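Local coordinates for protein geranylgeranyl pyrophosphate synthase (Corynebacterium glutamicum, PDB 3LMD) that probably builds long-chain isoprenyl diphosphates as a magnesium-dependent prenyltransferase of the FPP/GGPP synthase family, at residues P256-V269 with L287-L301. Residues are numbered along the deposited sequence; the frame is centred on the assembly and turned at random.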
ATOM      1  N   PRO A 256     -34.112   8.499  -4.523  1.00 81.50           N
ATOM      2  CA  PRO A 256     -33.666   7.454  -5.432  1.00 77.72           C
ATOM      3  C   PRO A 256     -33.580   6.039  -4.837  1.00 70.37           C
ATOM      4  O   PRO A 256     -34.084   5.100  -5.449  1.00 74.83           O
ATOM      5  CB  PRO A 256     -32.287   7.966  -5.871  1.00 77.20           C
ATOM      6  CG  PRO A 256     -32.480   9.473  -5.932  1.00 83.33           C
ATOM      7  CD  PRO A 256     -33.612   9.820  -4.953  1.00 84.78           C
ATOM      8  N   GLY A 257     -32.946   5.875  -3.677  1.00 63.77           N
ATOM      9  CA  GLY A 257     -32.705   4.532  -3.126  1.00 57.10           C
ATOM     10  C   GLY A 257     -31.684   3.698  -3.908  1.00 65.18           C
ATOM     11  O   GLY A 257     -31.909   2.514  -4.214  1.00 61.21           O
ATOM     12  N   THR A 258     -30.539   4.300  -4.219  1.00 60.55           N
ATOM     13  CA  THR A 258     -29.551   3.634  -5.071  1.00 63.78           C
ATOM     14  C   THR A 258     -28.780   2.485  -4.377  1.00 59.07           C
ATOM     15  O   THR A 258     -28.372   1.528  -5.038  1.00 60.05           O
ATOM     16  CB  THR A 258     -28.605   4.663  -5.745  1.00 66.53           C
ATOM     17  OG1 THR A 258     -27.615   5.100  -4.810  1.00 71.45           O
ATOM     18  CG2 THR A 258     -29.403   5.879  -6.226  1.00 67.77           C
ATOM     19  N   ASP A 259     -28.600   2.562  -3.055  1.00 55.15           N
ATOM     20  CA  ASP A 259     -27.999   1.445  -2.289  1.00 55.66           C
ATOM     21  C   ASP A 259     -28.831   0.158  -2.436  1.00 54.14           C
ATOM     22  O   ASP A 259     -28.298  -0.947  -2.617  1.00 54.01           O
ATOM     23  CB  ASP A 259     -27.882   1.788  -0.789  1.00 54.69           C
ATOM     24  CG  ASP A 259     -26.801   2.822  -0.485  1.00 57.40           C
ATOM     25  OD1 ASP A 259     -25.749   2.786  -1.147  1.00 57.97           O
ATOM     26  OD2 ASP A 259     -26.995   3.664   0.437  1.00 56.49           O
ATOM     27  N   LEU A 260     -30.147   0.299  -2.333  1.00 53.44           N
ATOM     28  CA  LEU A 260     -31.038  -0.859  -2.439  1.00 59.76           C
ATOM     29  C   LEU A 260     -30.810  -1.672  -3.707  1.00 61.22           C
ATOM     30  O   LEU A 260     -30.683  -2.897  -3.649  1.00 66.85           O
ATOM     31  CB  LEU A 260     -32.499  -0.416  -2.374  1.00 54.34           C
ATOM     32  CG  LEU A 260     -32.941   0.016  -0.985  1.00 54.29           C
ATOM     33  CD1 LEU A 260     -34.292   0.718  -1.051  1.00 56.11           C
ATOM     34  CD2 LEU A 260     -32.981  -1.200  -0.079  1.00 45.81           C
ATOM     35  N   ARG A 261     -30.781  -0.988  -4.849  1.00 67.91           N
ATOM     36  CA  ARG A 261     -30.568  -1.644  -6.144  1.00 72.59           C
ATOM     37  C   ARG A 261     -29.318  -2.534  -6.134  1.00 73.50           C
ATOM     38  O   ARG A 261     -29.318  -3.637  -6.687  1.00 74.27           O
ATOM     39  CB  ARG A 261     -30.480  -0.595  -7.259  1.00 73.56           C
ATOM     40  CG  ARG A 261     -31.663   0.372  -7.288  1.00 73.26           C
ATOM     41  CD  ARG A 261     -31.588   1.331  -8.471  1.00 75.85           C
ATOM     42  NE  ARG A 261     -32.694   2.291  -8.503  1.00 73.65           N
ATOM     43  CZ  ARG A 261     -33.815   2.126  -9.207  1.00 76.69           C
ATOM     44  NH1 ARG A 261     -33.997   1.030  -9.936  1.00 72.26           N
ATOM     45  NH2 ARG A 261     -34.761   3.055  -9.177  1.00 73.50           N
ATOM     46  N   GLU A 262     -28.264  -2.054  -5.480  1.00 71.43           N
ATOM     47  CA  GLU A 262     -27.008  -2.793  -5.371  1.00 69.27           C
ATOM     48  C   GLU A 262     -27.102  -4.018  -4.479  1.00 64.07           C
ATOM     49  O   GLU A 262     -26.241  -4.890  -4.538  1.00 65.06           O
ATOM     50  CB  GLU A 262     -25.925  -1.893  -4.788  1.00 71.37           C
ATOM     51  CG  GLU A 262     -26.002  -0.451  -5.227  1.00 80.44           C
ATOM     52  CD  GLU A 262     -25.011  -0.135  -6.317  1.00 86.35           C
ATOM     53  OE1 GLU A 262     -24.846  -0.979  -7.224  1.00 88.97           O
ATOM     54  OE2 GLU A 262     -24.395   0.952  -6.260  1.00 88.21           O
ATOM     55  N   GLY A 263     -28.121  -4.081  -3.627  1.00 58.62           N
ATOM     56  CA  GLY A 263     -28.152  -5.123  -2.599  1.00 48.40           C
ATOM     57  C   GLY A 263     -27.358  -4.689  -1.374  1.00 44.00           C
ATOM     58  O   GLY A 263     -26.956  -5.522  -0.551  1.00 45.10           O
ATOM     59  N   VAL A 264     -27.115  -3.379  -1.263  1.00 46.22           N
ATOM     60  CA  VAL A 264     -26.493  -2.789  -0.060  1.00 46.45           C
ATOM     61  C   VAL A 264     -27.594  -2.260   0.894  1.00 38.68           C
ATOM     62  O   VAL A 264     -28.233  -1.250   0.603  1.00 44.07           O
ATOM     63  CB  VAL A 264     -25.518  -1.633  -0.424  1.00 46.57           C
ATOM     64  CG1 VAL A 264     -24.888  -1.052   0.818  1.00 42.78           C
ATOM     65  CG2 VAL A 264     -24.425  -2.118  -1.399  1.00 51.05           C
ATOM     66  N   PHE A 265     -27.821  -2.969   1.997  1.00 39.32           N
ATOM     67  CA  PHE A 265     -28.851  -2.600   2.974  1.00 38.91           C
ATOM     68  C   PHE A 265     -28.204  -1.883   4.159  1.00 30.82           C
ATOM     69  O   PHE A 265     -27.544  -2.506   4.972  1.00 32.11           O
ATOM     70  CB  PHE A 265     -29.572  -3.840   3.504  1.00 36.44           C
ATOM     71  CG  PHE A 265     -30.088  -4.744   2.428  1.00 39.29           C
ATOM     72  CD1 PHE A 265     -30.643  -4.215   1.273  1.00 37.16           C
ATOM     73  CD2 PHE A 265     -30.021  -6.117   2.580  1.00 43.80           C
ATOM     74  CE1 PHE A 265     -31.112  -5.051   0.267  1.00 47.62           C
ATOM     75  CE2 PHE A 265     -30.496  -6.959   1.600  1.00 48.83           C
ATOM     76  CZ  PHE A 265     -31.036  -6.431   0.438  1.00 35.75           C
ATOM     77  N   THR A 266     -28.428  -0.584   4.249  1.00 29.92           N
ATOM     78  CA  THR A 266     -27.848   0.221   5.322  1.00 28.89           C
ATOM     79  C   THR A 266     -28.730   0.224   6.589  1.00 33.18           C
ATOM     80  O   THR A 266     -29.788  -0.388   6.627  1.00 29.29           O
ATOM     81  CB  THR A 266     -27.644   1.640   4.812  1.00 31.41           C
ATOM     82  OG1 THR A 266     -28.917   2.177   4.429  1.00 29.97           O
ATOM     83  CG2 THR A 266     -26.728   1.609   3.541  1.00 30.23           C
ATOM     84  N   LEU A 267     -28.297   0.935   7.621  1.00 28.97           N
ATOM     85  CA  LEU A 267     -28.917   0.828   8.934  1.00 28.09           C
ATOM     86  C   LEU A 267     -30.448   0.894   8.980  1.00 26.97           C
ATOM     87  O   LEU A 267     -31.057   0.064   9.633  1.00 29.49           O
ATOM     88  CB  LEU A 267     -28.353   1.902   9.866  1.00 29.68           C
ATOM     89  CG  LEU A 267     -28.569   1.698  11.350  1.00 31.76           C
ATOM     90  CD1 LEU A 267     -28.065   0.295  11.751  1.00 32.56           C
ATOM     91  CD2 LEU A 267     -27.778   2.812  12.104  1.00 30.55           C
ATOM     92  N   PRO A 268     -31.074   1.904   8.346  1.00 24.19           N
ATOM     93  CA  PRO A 268     -32.551   1.915   8.464  1.00 29.53           C
ATOM     94  C   PRO A 268     -33.205   0.650   7.894  1.00 28.34           C
ATOM     95  O   PRO A 268     -34.250   0.202   8.382  1.00 27.05           O
ATOM     96  CB  PRO A 268     -32.973   3.097   7.599  1.00 26.91           C
ATOM     97  CG  PRO A 268     -31.711   3.921   7.379  1.00 32.30           C
ATOM     98  CD  PRO A 268     -30.563   3.007   7.519  1.00 25.82           C
ATOM     99  N   VAL A 269     -32.628   0.109   6.829  1.00 28.45           N
ATOM    100  CA  VAL A 269     -33.167  -1.089   6.210  1.00 27.26           C
ATOM    101  C   VAL A 269     -32.968  -2.277   7.119  1.00 27.18           C
ATOM    102  O   VAL A 269     -33.860  -3.115   7.256  1.00 26.57           O
ATOM    103  CB  VAL A 269     -32.490  -1.403   4.823  1.00 26.92           C
ATOM    104  CG1 VAL A 269     -33.203  -2.622   4.139  1.00 28.86           C
ATOM    105  CG2 VAL A 269     -32.517  -0.199   3.944  1.00 26.31           C
ATOM    106  N   LEU A 287     -36.395  -8.649   0.315  1.00 46.12           N
ATOM    107  CA  LEU A 287     -34.989  -8.210   0.296  1.00 52.93           C
ATOM    108  C   LEU A 287     -33.999  -9.343   0.492  1.00 57.41           C
ATOM    109  O   LEU A 287     -33.354  -9.447   1.536  1.00 62.07           O
ATOM    110  CB  LEU A 287     -34.736  -7.151   1.366  1.00 44.09           C
ATOM    111  CG  LEU A 287     -35.415  -5.809   1.115  1.00 44.04           C
ATOM    112  CD1 LEU A 287     -35.088  -4.843   2.246  1.00 44.22           C
ATOM    113  CD2 LEU A 287     -34.978  -5.236  -0.210  1.00 42.69           C
ATOM    114  N   THR A 288     -33.890 -10.162  -0.520  1.00 60.50           N
ATOM    115  CA  THR A 288     -33.058 -11.333  -0.492  1.00 64.42           C
ATOM    116  C   THR A 288     -31.789 -11.047  -1.298  1.00 69.62           C
ATOM    117  O   THR A 288     -30.888 -11.854  -1.342  1.00 71.38           O
ATOM    118  CB  THR A 288     -33.763 -12.470  -1.171  1.00 58.42           C
ATOM    119  OG1 THR A 288     -34.300 -12.003  -2.398  1.00 58.53           O
ATOM    120  CG2 THR A 288     -34.854 -12.953  -0.336  1.00 59.14           C
ATOM    121  N   GLY A 289     -31.732  -9.893  -1.942  1.00 68.63           N
ATOM    122  CA  GLY A 289     -30.595  -9.567  -2.759  1.00 71.57           C
ATOM    123  C   GLY A 289     -30.889  -8.297  -3.488  1.00 76.25           C
ATOM    124  O   GLY A 289     -31.815  -7.611  -3.134  1.00 73.26           O
ATOM    125  N   PRO A 290     -30.109  -7.979  -4.510  1.00 78.17           N
ATOM    126  CA  PRO A 290     -30.294  -6.721  -5.222  1.00 78.41           C
ATOM    127  C   PRO A 290     -31.624  -6.689  -5.942  1.00 79.17           C
ATOM    128  O   PRO A 290     -32.193  -7.726  -6.269  1.00 73.51           O
ATOM    129  CB  PRO A 290     -29.146  -6.710  -6.232  1.00 77.55           C
ATOM    130  CG  PRO A 290     -28.177  -7.630  -5.714  1.00 78.23           C
ATOM    131  CD  PRO A 290     -28.907  -8.681  -4.964  1.00 79.01           C
ATOM    132  N   LEU A 291     -32.101  -5.480  -6.187  1.00 81.64           N
ATOM    133  CA  LEU A 291     -33.385  -5.266  -6.828  1.00 84.95           C
ATOM    134  C   LEU A 291     -33.254  -4.554  -8.165  1.00 88.39           C
ATOM    135  O   LEU A 291     -32.255  -3.909  -8.439  1.00 86.81           O
ATOM    136  CB  LEU A 291     -34.278  -4.430  -5.929  1.00 78.33           C
ATOM    137  CG  LEU A 291     -34.187  -4.690  -4.435  1.00 74.26           C
ATOM    138  CD1 LEU A 291     -34.847  -3.565  -3.716  1.00 67.35           C
ATOM    139  CD2 LEU A 291     -34.811  -5.991  -4.075  1.00 64.75           C
ATOM    140  N   GLU A 292     -34.281  -4.682  -8.998  1.00 93.57           N
ATOM    141  CA  GLU A 292     -34.090  -4.817 -10.437  1.00 96.97           C
ATOM    142  C   GLU A 292     -34.898  -3.774 -11.202  1.00 97.62           C
ATOM    143  O   GLU A 292     -34.344  -2.977 -11.958  1.00 99.45           O
ATOM    144  CB  GLU A 292     -34.473  -6.223 -10.899  1.00 99.49           C
ATOM    145  CG  GLU A 292     -33.532  -7.315 -10.417  1.00107.22           C
ATOM    146  CD  GLU A 292     -32.212  -7.316 -11.163  1.00111.43           C
ATOM    147  OE1 GLU A 292     -32.200  -7.699 -12.352  1.00110.97           O
ATOM    148  OE2 GLU A 292     -31.187  -6.934 -10.560  1.00112.53           O
ATOM    149  N   ASP A 293     -36.212  -3.787 -11.000  1.00 95.33           N
ATOM    150  CA  ASP A 293     -37.090  -2.791 -11.604  1.00 93.61           C
ATOM    151  C   ASP A 293     -37.393  -1.659 -10.630  1.00 90.29           C
ATOM    152  O   ASP A 293     -37.419  -1.862  -9.415  1.00 91.46           O
ATOM    153  CB  ASP A 293     -38.391  -3.441 -12.077  1.00 96.02           C
ATOM    154  CG  ASP A 293     -38.734  -4.695 -11.297  1.00 98.34           C
ATOM    155  OD1 ASP A 293     -38.839  -5.774 -11.917  1.00 99.75           O
ATOM    156  OD2 ASP A 293     -38.898  -4.602 -10.062  1.00 98.03           O
ATOM    157  N   ASP A 294     -37.623  -0.466 -11.168  1.00 83.64           N
ATOM    158  CA  ASP A 294     -38.073   0.664 -10.364  1.00 83.07           C
ATOM    159  C   ASP A 294     -39.281   0.289  -9.513  1.00 79.83           C
ATOM    160  O   ASP A 294     -39.573   0.941  -8.510  1.00 72.51           O
ATOM    161  CB  ASP A 294     -38.411   1.857 -11.260  1.00 83.43           C
ATOM    162  CG  ASP A 294     -37.341   2.128 -12.299  1.00 86.91           C
ATOM    163  OD1 ASP A 294     -36.421   1.294 -12.439  1.00 85.82           O
ATOM    164  OD2 ASP A 294     -37.419   3.176 -12.975  1.00 89.39           O
ATOM    165  N   GLU A 295     -39.979  -0.767  -9.918  1.00 73.30           N
ATOM    166  CA  GLU A 295     -41.259  -1.111  -9.321  1.00 70.22           C
ATOM    167  C   GLU A 295     -41.037  -1.714  -7.949  1.00 64.66           C
ATOM    168  O   GLU A 295     -41.663  -1.301  -6.983  1.00 65.51           O
ATOM    169  CB  GLU A 295     -42.023  -2.100 -10.202  1.00 73.99           C
ATOM    170  CG  GLU A 295     -43.535  -2.024 -10.049  1.00 81.20           C
ATOM    171  CD  GLU A 295     -44.260  -2.639 -11.235  1.00 94.50           C
ATOM    172  OE1 GLU A 295     -44.049  -3.843 -11.504  1.00 95.62           O
ATOM    173  OE2 GLU A 295     -45.037  -1.919 -11.903  1.00 96.97           O
ATOM    174  N   THR A 296     -40.143  -2.697  -7.886  1.00 55.02           N
ATOM    175  CA  THR A 296     -39.807  -3.370  -6.650  1.00 54.61           C
ATOM    176  C   THR A 296     -39.040  -2.422  -5.717  1.00 56.19           C
ATOM    177  O   THR A 296     -39.299  -2.375  -4.514  1.00 49.75           O
ATOM    178  CB  THR A 296     -38.987  -4.639  -6.922  1.00 56.37           C
ATOM    179  OG1 THR A 296     -39.716  -5.498  -7.807  1.00 63.66           O
ATOM    180  CG2 THR A 296     -38.710  -5.390  -5.632  1.00 53.53           C
ATOM    181  N   VAL A 297     -38.113  -1.650  -6.278  1.00 52.86           N
ATOM    182  CA  VAL A 297     -37.389  -0.649  -5.503  1.00 53.42           C
ATOM    183  C   VAL A 297     -38.354   0.349  -4.874  1.00 53.92           C
ATOM    184  O   VAL A 297     -38.305   0.596  -3.664  1.00 52.22           O
ATOM    185  CB  VAL A 297     -36.347   0.108  -6.361  1.00 51.41           C
ATOM    186  CG1 VAL A 297     -35.884   1.371  -5.653  1.00 46.54           C
ATOM    187  CG2 VAL A 297     -35.174  -0.800  -6.679  1.00 53.56           C
ATOM    188  N   ASN A 298     -39.229   0.916  -5.701  1.00 47.71           N
ATOM    189  CA  ASN A 298     -40.235   1.849  -5.245  1.00 49.00           C
ATOM    190  C   ASN A 298     -41.127   1.257  -4.134  1.00 41.95           C
ATOM    191  O   ASN A 298     -41.492   1.945  -3.183  1.00 44.38           O
ATOM    192  CB  ASN A 298     -41.096   2.297  -6.428  1.00 56.64           C
ATOM    193  CG  ASN A 298     -42.054   3.410  -6.063  1.00 73.31           C
ATOM    194  OD1 ASN A 298     -41.640   4.467  -5.584  1.00 89.36           O
ATOM    195  ND2 ASN A 298     -43.343   3.184  -6.293  1.00 82.03           N
ATOM    196  N   HIS A 299     -41.484  -0.013  -4.269  1.00 43.94           N
ATOM    197  CA  HIS A 299     -42.365  -0.655  -3.311  1.00 43.74           C
ATOM    198  C   HIS A 299     -41.608  -0.809  -1.980  1.00 41.36           C
ATOM    199  O   HIS A 299     -42.143  -0.527  -0.917  1.00 39.36           O
ATOM    200  CB  HIS A 299     -42.847  -2.012  -3.848  1.00 47.65           C
ATOM    201  CG  HIS A 299     -43.756  -2.750  -2.911  1.00 39.75           C
ATOM    202  ND1 HIS A 299     -44.877  -2.172  -2.353  1.00 43.39           N
ATOM    203  CD2 HIS A 299     -43.709  -4.017  -2.435  1.00 39.40           C
ATOM    204  CE1 HIS A 299     -45.478  -3.050  -1.565  1.00 42.75           C
ATOM    205  NE2 HIS A 299     -44.787  -4.177  -1.593  1.00 45.76           N
ATOM    206  N   VAL A 300     -40.354  -1.237  -2.055  1.00 40.86           N
ATOM    207  CA  VAL A 300     -39.498  -1.318  -0.873  1.00 37.73           C
ATOM    208  C   VAL A 300     -39.328   0.037  -0.172  1.00 41.33           C
ATOM    209  O   VAL A 300     -39.483   0.134   1.047  1.00 35.36           O
ATOM    210  CB  VAL A 300     -38.132  -1.914  -1.201  1.00 45.21           C
ATOM    211  CG1 VAL A 300     -37.209  -1.854   0.039  1.00 35.90           C
ATOM    212  CG2 VAL A 300     -38.300  -3.337  -1.675  1.00 37.09           C
ATOM    213  N   LEU A 301     -39.026   1.083  -0.935  1.00 39.75           N
ATOM    214  CA  LEU A 301     -38.938   2.429  -0.366  1.00 41.83           C
ATOM    215  C   LEU A 301     -40.246   2.838   0.317  1.00 43.19           C
ATOM    216  O   LEU A 301     -40.240   3.544   1.315  1.00 35.46           O
ATOM    217  CB  LEU A 301     -38.581   3.459  -1.448  1.00 40.47           C
ATOM    218  CG  LEU A 301     -37.160   3.389  -2.032  1.00 44.21           C
ATOM    219  CD1 LEU A 301     -37.035   4.266  -3.293  1.00 49.74           C
ATOM    220  CD2 LEU A 301     -36.108   3.784  -0.990  1.00 40.20           C
TER
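L260, from the short helix 258-262, drives its end into the side of helix 294-306, in the all-helical isoprenyl diphosphate synthase fold. CD1 lies 3.6 Å from L301 CD2 and 4.0 Å from V300 CG1, so this one methyl, carried out by the length of leucine, meets two neighbouring residues of the helix. Just past L301 the same helix carries E302 and S305, which bind calcium in a crystal structure of this protein, though no ion is bound to this chain. G257, the N-cap of helix 258-262, has positive phi and, as a glycine, brings its bare CA near L301 CD2. R261, which follows L260, runs out extended from CG to NE and crosses V297 at about a right angle; V297 CG2 sits 3.9 Å above one guanidinium face, toward its rim. At the guanidinium edge NH1 reaches D294 OD1 at 3.5 Å, a salt bridge whose hydrogen bond is weak, with the planes 85° apart. The long arginine thus packs its stem on valine and still delivers its charge to the exposed helix start. Where helix 258-262 ends in a Schellman motif, G263 supplies the positive phi and lets P290 come close, while L291 N gives R261 O a weak bond. Farther along, F265 and L287 lie alongside one another, their ends pointing opposite ways, L287 CB 3.9 Å from F265 CZ. V269 presses CG1 tightly on L287 CD1, at 3.5 Å. Buried G289 O, lacking any hydrogen-bond partner, lies at the F265 ring edge, 3.8 Å from CZ.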